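Local coordinates for putative lipoprotein (Clostridium perfringens ATCC 13124, PDB 4R7R) that is of unknown function but, as a putative lipoprotein with a mixed alpha-beta fold, is probably tethered to the cell membrane and may bind lipid, at residues 79-84 with 93-98; 87-92 with 106-111. All coordinates share one frame; numbering follows the deposited sequence.

Interaction 1: 79-84 with 93-98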
loop_
_atom_site.group_PDB
_atom_site.type_symbol
_atom_site.label_atom_id
_atom_site.label_comp_id
_atom_site.label_asym_id
_atom_site.label_seq_id
_atom_site.Cartn_x
_atom_site.Cartn_y
_atom_site.Cartn_z
ATOM N N GLU A 79 -8.012 5.378 12.383
ATOM C CA GLU A 79 -7.656 4.106 11.754
ATOM C C GLU A 79 -6.184 4.001 11.373
ATOM O O GLU A 79 -5.514 5.012 11.183
ATOM C CB GLU A 79 -8.504 3.897 10.498
ATOM C CG GLU A 79 -9.932 3.472 10.764
ATOM C CD GLU A 79 -10.070 1.960 10.872
ATOM O OE1 GLU A 79 -11.196 1.488 11.173
ATOM O OE2 GLU A 79 -9.054 1.251 10.649
ATOM N N LYS A 80 -5.692 2.772 11.255
ATOM C CA LYS A 80 -4.395 2.525 10.634
ATOM C C LYS A 80 -4.526 1.448 9.540
ATOM O O LYS A 80 -5.175 0.418 9.732
ATOM C CB LYS A 80 -3.328 2.105 11.662
ATOM C CG LYS A 80 -2.041 1.564 10.971
ATOM C CD LYS A 80 -0.761 1.682 11.802
ATOM C CE LYS A 80 -0.390 0.376 12.498
ATOM N NZ LYS A 80 0.893 0.512 13.252
ATOM N N TYR A 81 -3.913 1.692 8.388
ATOM C CA TYR A 81 -3.909 0.689 7.345
ATOM C C TYR A 81 -2.477 0.271 7.017
ATOM O O TYR A 81 -1.507 0.988 7.299
ATOM C CB TYR A 81 -4.640 1.207 6.102
ATOM C CG TYR A 81 -6.162 1.041 6.153
ATOM C CD1 TYR A 81 -6.928 1.726 7.089
ATOM C CD2 TYR A 81 -6.823 0.213 5.253
ATOM C CE1 TYR A 81 -8.294 1.580 7.142
ATOM C CE2 TYR A 81 -8.200 0.066 5.288
ATOM C CZ TYR A 81 -8.931 0.746 6.239
ATOM O OH TYR A 81 -10.304 0.596 6.283
ATOM N N VAL A 82 -2.352 -0.901 6.417
ATOM C CA VAL A 82 -1.060 -1.459 6.104
ATOM C C VAL A 82 -1.022 -1.794 4.622
ATOM O O VAL A 82 -1.983 -2.326 4.073
ATOM C CB VAL A 82 -0.770 -2.726 6.966
ATOM C CG1 VAL A 82 0.488 -3.408 6.521
ATOM C CG2 VAL A 82 -0.679 -2.356 8.442
ATOM N N ILE A 83 0.083 -1.445 3.965
ATOM C CA ILE A 83 0.332 -1.933 2.617
ATOM C C ILE A 83 1.635 -2.738 2.611
ATOM O O ILE A 83 2.704 -2.214 2.968
ATOM C CB ILE A 83 0.435 -0.796 1.583
ATOM C CG1 ILE A 83 -0.745 0.164 1.706
ATOM C CG2 ILE A 83 0.513 -1.368 0.163
ATOM C CD1 ILE A 83 -0.627 1.379 0.805
ATOM N N ASP A 84 1.552 -4.009 2.226
ATOM C CA ASP A 84 2.759 -4.814 2.114
ATOM C C ASP A 84 3.275 -4.724 0.676
ATOM O O ASP A 84 2.503 -4.896 -0.268
ATOM C CB ASP A 84 2.492 -6.268 2.521
ATOM C CG ASP A 84 2.212 -6.424 4.021
ATOM O OD1 ASP A 84 2.733 -5.606 4.817
ATOM O OD2 ASP A 84 1.482 -7.371 4.413
ATOM N N LEU A 93 -3.144 -4.901 0.939
ATOM C CA LEU A 93 -3.657 -3.727 1.618
ATOM C C LEU A 93 -4.769 -4.165 2.569
ATOM O O LEU A 93 -5.706 -4.890 2.165
ATOM C CB LEU A 93 -4.169 -2.700 0.593
ATOM C CG LEU A 93 -4.461 -1.256 1.035
ATOM C CD1 LEU A 93 -4.493 -0.337 -0.183
ATOM C CD2 LEU A 93 -5.774 -1.147 1.812
ATOM N N TYR A 94 -4.672 -3.725 3.825
ATOM C CA TYR A 94 -5.605 -4.177 4.847
ATOM C C TYR A 94 -5.530 -3.295 6.092
ATOM O O TYR A 94 -4.514 -2.617 6.310
ATOM C CB TYR A 94 -5.330 -5.644 5.194
ATOM C CG TYR A 94 -3.907 -5.960 5.609
ATOM C CD1 TYR A 94 -3.558 -6.021 6.951
ATOM C CD2 TYR A 94 -2.917 -6.221 4.656
ATOM C CE1 TYR A 94 -2.256 -6.318 7.346
ATOM C CE2 TYR A 94 -1.625 -6.524 5.033
ATOM C CZ TYR A 94 -1.293 -6.575 6.380
ATOM O OH TYR A 94 -0.004 -6.882 6.773
ATOM N N PRO A 95 -6.614 -3.277 6.898
ATOM C CA PRO A 95 -6.537 -2.509 8.143
ATOM C C PRO A 95 -5.556 -3.197 9.074
ATOM O O PRO A 95 -5.399 -4.429 9.004
ATOM C CB PRO A 95 -7.977 -2.533 8.688
ATOM C CG PRO A 95 -8.651 -3.667 8.000
ATOM C CD PRO A 95 -7.927 -3.918 6.703
ATOM N N TRP A 96 -4.895 -2.418 9.924
ATOM C CA TRP A 96 -3.777 -2.930 10.716
ATOM C C TRP A 96 -4.184 -4.064 11.658
ATOM O O TRP A 96 -3.376 -4.912 12.011
ATOM C CB TRP A 96 -3.154 -1.796 11.528
ATOM C CG TRP A 96 -4.010 -1.402 12.687
ATOM C CD1 TRP A 96 -5.263 -0.846 12.635
ATOM C CD2 TRP A 96 -3.696 -1.558 14.074
ATOM N NE1 TRP A 96 -5.737 -0.640 13.905
ATOM C CE2 TRP A 96 -4.798 -1.066 14.807
ATOM C CE3 TRP A 96 -2.589 -2.061 14.765
ATOM C CZ2 TRP A 96 -4.825 -1.056 16.205
ATOM C CZ3 TRP A 96 -2.612 -2.051 16.162
ATOM C CH2 TRP A 96 -3.727 -1.555 16.866
ATOM N N ASP A 97 -5.443 -4.062 12.073
ATOM C CA ASP A 97 -5.916 -5.004 13.077
ATOM C C ASP A 97 -6.826 -6.073 12.468
ATOM O O ASP A 97 -7.519 -6.792 13.191
ATOM C CB ASP A 97 -6.659 -4.254 14.204
ATOM C CG ASP A 97 -7.934 -3.558 13.708
ATOM O OD1 ASP A 97 -8.871 -3.340 14.524
ATOM O OD2 ASP A 97 -7.993 -3.232 12.492
ATOM N N SER A 98 -6.869 -6.165 11.147
ATOM C CA SER A 98 -7.640 -7.250 10.565
ATOM C C SER A 98 -7.156 -7.661 9.205
ATOM O O SER A 98 -7.490 -7.026 8.197
ATOM C CB SER A 98 -9.104 -6.896 10.465
ATOM O OG SER A 98 -9.772 -8.035 9.964
#
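Lys80 and Trp96 meet where the beta hairpin of strands 80-85 and 90-95 opens out; these antiparallel neighbours lie inside the sheet, with strand 70-75 beyond the first and 103-106 beyond the second. The long aliphatic stem of Lys80 suits a partly exposed strand end. Its CB sits over one face of the indole, 4.0 Å from the centroid of the five-membered ring, a CH-pi contact. The chain then bends at chi3 (99°), bringing CE to 3.6 Å from Trp96 CB, while the backbone O of Lys80 accepts the N-H of Trp96, the second residue of the type I turn 95-98. Tyr81 pairs with Pro95 at a non-hydrogen-bonded position, where the proline's lack of an N-H costs strand 80-85 no bond. Pro95 CA lies over the phenol face, 4.0 Å from the centre of the Tyr81 ring, and Leu93 CD2 touches the ring edge. Helix 9-17 covers this side of the hairpin. Val82 and Tyr94 form the hydrogen-bonded pair: Val82 N gives its hydrogen to Tyr94 O (2.8 Å), and Val82 O accepts from Tyr94 N. On the other side of the sheet their side chains run alongside each other, with the branched CB of Val82 over the rim of the Tyr94 ring. Ile83 packs side by side with Leu93, CG1 to CG at 4.0 Å, an apolar pair on the same side as Tyr81. Asp84 closes the contact. Its OD1 forms a salt bridge to Lys71, whose NZ also hydrogen-bonds Tyr94 OH, so the buried carboxylate and phenol hydroxyl share Lys71, which probably favours a charged carboxylate. The Tyr94 hydroxyl donates to Asp84 OD2 at 2.8 Å, meeting it on the syn side and 27° out of the carboxylate plane.

Interaction 2: 87-92 with 106-111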
loop_
_atom_site.group_PDB
_atom_site.type_symbol
_atom_site.label_atom_id
_atom_site.label_comp_id
_atom_site.label_asym_id
_atom_site.label_seq_id
_atom_site.Cartn_x
_atom_site.Cartn_y
_atom_site.Cartn_z
ATOM N N GLY A 87 7.472 -8.142 -4.797
ATOM C CA GLY A 87 8.072 -7.999 -6.111
ATOM C C GLY A 87 7.028 -7.878 -7.204
ATOM O O GLY A 87 5.842 -8.071 -6.952
ATOM N N ASP A 88 7.472 -7.532 -8.410
ATOM C CA ASP A 88 6.602 -7.491 -9.586
ATOM C C ASP A 88 5.398 -6.576 -9.458
ATOM O O ASP A 88 4.402 -6.797 -10.143
ATOM C CB ASP A 88 6.100 -8.894 -9.921
ATOM C CG ASP A 88 7.152 -9.742 -10.584
ATOM O OD1 ASP A 88 8.341 -9.319 -10.624
ATOM O OD2 ASP A 88 6.782 -10.837 -11.072
ATOM N N ASP A 89 5.485 -5.576 -8.584
ATOM C CA ASP A 89 4.432 -4.574 -8.431
ATOM C C ASP A 89 3.170 -5.151 -7.793
ATOM O O ASP A 89 2.081 -4.576 -7.893
ATOM C CB ASP A 89 4.103 -3.926 -9.783
ATOM C CG ASP A 89 5.177 -2.962 -10.229
ATOM O OD1 ASP A 89 5.793 -2.342 -9.334
ATOM O OD2 ASP A 89 5.416 -2.826 -11.457
ATOM N N LEU A 90 3.332 -6.283 -7.122
ATOM C CA LEU A 90 2.276 -6.856 -6.290
ATOM C C LEU A 90 2.281 -6.217 -4.898
ATOM O O LEU A 90 3.332 -6.065 -4.278
ATOM C CB LEU A 90 2.466 -8.379 -6.181
ATOM C CG LEU A 90 1.607 -9.219 -5.217
ATOM C CD1 LEU A 90 0.120 -9.229 -5.620
ATOM C CD2 LEU A 90 2.149 -10.649 -5.087
ATOM N N ILE A 91 1.107 -5.839 -4.403
ATOM C CA ILE A 91 0.986 -5.316 -3.046
ATOM C C ILE A 91 -0.256 -5.913 -2.383
ATOM O O ILE A 91 -1.133 -6.445 -3.067
ATOM C CB ILE A 91 0.880 -3.772 -3.016
ATOM C CG1 ILE A 91 -0.492 -3.323 -3.501
ATOM C CG2 ILE A 91 1.968 -3.100 -3.855
ATOM C CD1 ILE A 91 -0.768 -1.874 -3.218
ATOM N N THR A 92 -0.317 -5.853 -1.054
ATOM C CA THR A 92 -1.535 -6.185 -0.328
ATOM C C THR A 92 -1.875 -5.000 0.561
ATOM O O THR A 92 -1.000 -4.199 0.901
ATOM C CB THR A 92 -1.416 -7.457 0.542
ATOM O OG1 THR A 92 -0.437 -7.260 1.574
ATOM C CG2 THR A 92 -1.069 -8.682 -0.309
ATOM N N SER A 106 -2.300 -5.765 -8.379
ATOM C CA SER A 106 -1.139 -5.662 -9.253
ATOM C C SER A 106 -1.056 -4.230 -9.777
ATOM O O SER A 106 -2.066 -3.656 -10.196
ATOM C CB SER A 106 -1.227 -6.651 -10.414
ATOM O OG SER A 106 -0.168 -6.444 -11.340
ATOM N N LEU A 107 0.146 -3.660 -9.762
ATOM C CA LEU A 107 0.343 -2.251 -10.113
ATOM C C LEU A 107 1.099 -2.057 -11.404
ATOM O O LEU A 107 1.718 -1.020 -11.593
ATOM C CB LEU A 107 1.103 -1.513 -8.999
ATOM C CG LEU A 107 0.449 -1.537 -7.621
ATOM C CD1 LEU A 107 1.198 -0.640 -6.622
ATOM C CD2 LEU A 107 -0.997 -1.120 -7.748
ATOM N N LYS A 108 1.075 -3.038 -12.290
ATOM C CA LYS A 108 1.865 -2.922 -13.511
ATOM C C LYS A 108 1.392 -1.787 -14.441
ATOM O O LYS A 108 2.223 -1.110 -15.072
ATOM C CB LYS A 108 1.879 -4.257 -14.256
ATOM C CG LYS A 108 2.895 -5.219 -13.688
ATOM C CD LYS A 108 2.404 -6.652 -13.714
ATOM C CE LYS A 108 3.375 -7.565 -12.975
ATOM N NZ LYS A 108 4.792 -7.305 -13.385
ATOM N N ASP A 109 0.085 -1.551 -14.517
ATOM C CA ASP A 109 -0.414 -0.547 -15.463
ATOM C C ASP A 109 -0.497 0.888 -14.900
ATOM O O ASP A 109 -0.800 1.821 -15.638
ATOM C CB ASP A 109 -1.795 -0.968 -16.020
ATOM C CG ASP A 109 -2.863 -1.123 -14.935
ATOM O OD1 ASP A 109 -3.990 -1.570 -15.261
ATOM O OD2 ASP A 109 -2.588 -0.808 -13.757
ATOM N N ILE A 110 -0.231 1.081 -13.615
ATOM C CA ILE A 110 -0.414 2.415 -13.041
ATOM C C ILE A 110 0.759 3.313 -13.403
ATOM O O ILE A 110 1.824 2.818 -13.766
ATOM C CB ILE A 110 -0.584 2.376 -11.509
ATOM C CG1 ILE A 110 0.737 2.059 -10.843
ATOM C CG2 ILE A 110 -1.715 1.415 -11.098
ATOM C CD1 ILE A 110 0.840 2.684 -9.511
ATOM N N PRO A 111 0.568 4.639 -13.331
ATOM C CA PRO A 111 1.673 5.525 -13.730
ATOM C C PRO A 111 2.970 5.260 -12.944
ATOM O O PRO A 111 2.922 4.934 -11.741
ATOM C CB PRO A 111 1.122 6.922 -13.437
ATOM C CG PRO A 111 -0.390 6.760 -13.539
ATOM C CD PRO A 111 -0.671 5.382 -13.020
#
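Asp89 meets Leu107 where the turn leading into strand 90-95 touches the start of the loop after strand 103-106. Asp88 and Asp89 both have positive phi (58° and 70°), a left-handed backbone that aspartate tolerates better than most residues, and Leu90 N donates to Gly87 O, closing a type I' turn. Asp89 O accepts the N-H of Leu107 at 2.8 Å, carrying the antiparallel pairing of strands 90-95 and 103-106 one residue past its last pair, Leu90 with Ser106. Beside this bond the two CB atoms of Asp89 and Leu107 lie 3.9 Å apart. Leu107 then turns its apolar end to the buried side: CD1 reaches Ile91 CG2 at 3.8 Å, the two side chains crossing at about a right angle, and Leu53 also packs on the leucine. Lys108 suits the exposed side. Its chain, bent at chi2 and chi4, brings NZ to 3.3 Å from Asp88 O, with the Asp88 carboxylate farther off. The carboxylate of Asp89 has its salt bridge with Lys115. Chemically, then, one backbone bond and a small apolar patch join the segments, and the lysine charge near the two aspartates probably adds a favourable electrostatic term.

Strand 90-95 is common to both contacts: its last residues pair with strand 80-85 in interaction 1, and its first residues, with the turn before them, meet the end of strand 103-106 and the loop that follows it in interaction 2. The centres are 18 Å apart, on opposite sides of the centre of the chain. The segments alternate in sequence, 79-84, 87-92, 93-98 and 106-111, because the two contacts use different parts of strand 90-95, the middle strand of an antiparallel meander. The contacts also touch directly: Asp84 N probably hydrogen-bonds Thr92 O at 2.9 Å, and Ile83 packs on Ile91. Together they tie three consecutive strands into one continuous part of the sheet.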